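Polysaccharide Lyase Family 6 (Bacteroides cellulosilyticus, PDB 6QPS) probably cleaves mannuronic acid-rich alginate as a calcium-binding polysaccharide lyase of family 6. Local coordinates at residues I117-E122 / T162-D167. Residues are numbered along the deposited sequence; the frame is centred on the assembly and turned at random.
Sequences IDFQGE and TNNRID
The phenyl ring of F119 overlaps two side chains at once, the amide of N164 and the outer end of I166, and in doing so packs within the interior of a right-handed parallel beta-helix, the fold of family 6 polysaccharide lyases. F119 follows strand 115-118 on one wall of the coil; N164 lies just before strand 165-167 and I166 within it, on another wall, so the two segments meet through side chains alone, their nearest CA atoms, those of F119 and N164, being 8.7 Å apart. With CG anti to its own carbonyl carbon (chi1 -79°), F119 sends its ring into the interior. There CD2 comes within 3.9 Å of N164 ND2 and 4.0 Å of N164 CG. The two side chains lie alongside each other pointing opposite ways, and the planes of ring and amide stand 43° apart, an oblique meeting rather than a stack. In the I166 conformer described here, one of two modelled, the methyl CD1 makes an apolar contact 3.9 Å from F119 CZ, the far corner of the ring. I166 also touches M132 of strand 131-138, as F119 touches I94 of strand 90-95. The amide is fixed from elsewhere: OD1 accepts from the backbone N of C130 and ND2 donates to the carbonyl O of A127, a residue also joined to F119 by a backbone hydrogen bond. Were F119 replaced by an alanine, the I166 methyl and the N164 amide would probably face a gap, and the apolar contact between the two walls would be lost. Here, then, a buried polar group lies against an aromatic ring through van der Waals contact, its OD1 and ND2 each being hydrogen-bonded to a backbone group of the intervening chain.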
loop_
_atom_site.group_PDB
_atom_site.type_symbol
_atom_site.label_atom_id
_atom_site.label_comp_id
_atom_site.label_asym_id
_atom_site.label_seq_id
_atom_site.Cartn_x
_atom_site.Cartn_y
_atom_site.Cartn_z
ATOM N N ILE A 117 -11.728 -11.740 4.961
ATOM C CA ILE A 117 -12.601 -11.294 3.867
ATOM C C ILE A 117 -11.842 -11.540 2.559
ATOM O O ILE A 117 -10.720 -11.042 2.385
ATOM C CB ILE A 117 -12.968 -9.803 3.988
ATOM C CG1 ILE A 117 -13.651 -9.511 5.326
ATOM C CG2 ILE A 117 -13.828 -9.358 2.799
ATOM C CD1 ILE A 117 -13.903 -8.010 5.567
ATOM N N ASP A 118 -12.453 -12.287 1.633
ATOM C CA ASP A 118 -11.798 -12.731 0.399
ATOM C C ASP A 118 -12.765 -12.546 -0.766
ATOM O O ASP A 118 -13.957 -12.848 -0.645
ATOM C CB ASP A 118 -11.369 -14.202 0.542
ATOM C CG ASP A 118 -10.269 -14.620 -0.414
ATOM O OD1 ASP A 118 -9.765 -13.798 -1.211
ATOM O OD2 ASP A 118 -9.923 -15.821 -0.360
ATOM N N PHE A 119 -12.233 -12.086 -1.893
ATOM C CA PHE A 119 -13.010 -11.787 -3.106
ATOM C C PHE A 119 -13.019 -12.963 -4.101
ATOM O O PHE A 119 -12.999 -12.774 -5.331
ATOM C CB PHE A 119 -12.498 -10.491 -3.749
ATOM C CG PHE A 119 -12.998 -9.207 -3.069
ATOM C CD1 PHE A 119 -12.558 -8.841 -1.800
ATOM C CD2 PHE A 119 -13.884 -8.347 -3.711
ATOM C CE1 PHE A 119 -13.019 -7.668 -1.190
ATOM C CE2 PHE A 119 -14.325 -7.158 -3.088
ATOM C CZ PHE A 119 -13.898 -6.848 -1.822
ATOM N N GLN A 120 -13.105 -14.180 -3.567
ATOM C CA GLN A 120 -13.190 -15.407 -4.340
ATOM C C GLN A 120 -14.031 -16.406 -3.553
ATOM O O GLN A 120 -13.958 -16.459 -2.318
ATOM C CB GLN A 120 -11.777 -15.978 -4.567
ATOM C CG GLN A 120 -11.700 -17.315 -5.269
ATOM C CD GLN A 120 -10.277 -17.815 -5.419
ATOM O OE1 GLN A 120 -9.784 -17.974 -6.525
ATOM N NE2 GLN A 120 -9.631 -18.107 -4.297
ATOM N N GLY A 121 -14.838 -17.182 -4.267
ATOM C CA GLY A 121 -15.505 -18.330 -3.691
ATOM C C GLY A 121 -14.624 -19.550 -3.805
ATOM O O GLY A 121 -13.504 -19.556 -3.279
ATOM N N GLU A 122 -15.105 -20.578 -4.493
ATOM C CA GLU A 122 -14.220 -21.659 -4.909
ATOM C C GLU A 122 -13.084 -21.071 -5.742
ATOM O O GLU A 122 -13.245 -20.046 -6.412
ATOM C CB GLU A 122 -15.005 -22.693 -5.711
ATOM C CG GLU A 122 -14.199 -23.929 -6.131
ATOM C CD GLU A 122 -13.568 -24.659 -4.943
ATOM O OE1 GLU A 122 -12.428 -24.308 -4.583
ATOM O OE2 GLU A 122 -14.222 -25.554 -4.368
ATOM N N THR A 162 -11.184 -9.132 -10.969
ATOM C CA THR A 162 -10.924 -7.960 -11.795
ATOM C C THR A 162 -11.866 -6.822 -11.406
ATOM O O THR A 162 -13.004 -7.037 -10.967
ATOM C CB THR A 162 -11.106 -8.260 -13.309
ATOM O OG1 THR A 162 -12.441 -8.731 -13.536
ATOM C CG2 THR A 162 -10.116 -9.297 -13.813
ATOM N N ASN A 163 -11.372 -5.598 -11.587
ATOM C CA ASN A 163 -12.190 -4.397 -11.521
ATOM C C ASN A 163 -12.888 -4.240 -10.180
ATOM O O ASN A 163 -14.001 -3.718 -10.122
ATOM C CB ASN A 163 -13.241 -4.367 -12.641
ATOM C CG ASN A 163 -12.632 -4.485 -14.022
ATOM O OD1 ASN A 163 -12.701 -5.542 -14.659
ATOM N ND2 ASN A 163 -12.021 -3.405 -14.490
ATOM N N ASN A 164 -12.263 -4.653 -9.082
ATOM C CA ASN A 164 -12.828 -4.437 -7.758
ATOM C C ASN A 164 -12.243 -3.164 -7.154
ATOM O O ASN A 164 -11.253 -2.613 -7.647
ATOM C CB ASN A 164 -12.570 -5.657 -6.875
ATOM C CG ASN A 164 -13.280 -6.903 -7.412
ATOM O OD1 ASN A 164 -14.442 -6.835 -7.831
ATOM N ND2 ASN A 164 -12.595 -8.044 -7.389
ATOM N N ARG A 165 -12.908 -2.667 -6.112
ATOM C CA ARG A 165 -12.557 -1.386 -5.516
ATOM C C ARG A 165 -12.705 -1.432 -4.001
ATOM O O ARG A 165 -13.720 -1.909 -3.476
ATOM C CB ARG A 165 -13.430 -0.256 -6.097
ATOM C CG ARG A 165 -13.089 1.161 -5.572
ATOM C CD ARG A 165 -13.890 2.223 -6.341
ATOM N NE ARG A 165 -13.585 3.541 -5.791
ATOM C CZ ARG A 165 -14.430 4.558 -5.714
ATOM N NH1 ARG A 165 -15.655 4.447 -6.199
ATOM N NH2 ARG A 165 -14.052 5.681 -5.107
ATOM N N ILE A 166 -11.685 -0.932 -3.307
ATOM C CA ILE A 166 -11.712 -0.686 -1.865
ATOM C C ILE A 166 -11.527 0.823 -1.675
ATOM O O ILE A 166 -10.471 1.358 -2.035
ATOM C CB ILE A 166 -10.569 -1.429 -1.148
ATOM C CG1 ILE A 166 -10.532 -2.923 -1.513
ATOM C CG2 ILE A 166 -10.657 -1.223 0.369
ATOM C CD1 ILE A 166 -11.725 -3.712 -1.099
ATOM N N ASP A 167 -12.509 1.501 -1.092
ATOM C CA ASP A 167 -12.417 2.956 -0.993
ATOM C C ASP A 167 -13.113 3.522 0.243
ATOM O O ASP A 167 -14.121 2.999 0.737
ATOM C CB ASP A 167 -12.963 3.648 -2.270
ATOM C CG ASP A 167 -14.482 3.493 -2.407
ATOM O OD1 ASP A 167 -14.928 2.443 -2.915
ATOM O OD2 ASP A 167 -15.252 4.391 -1.953
#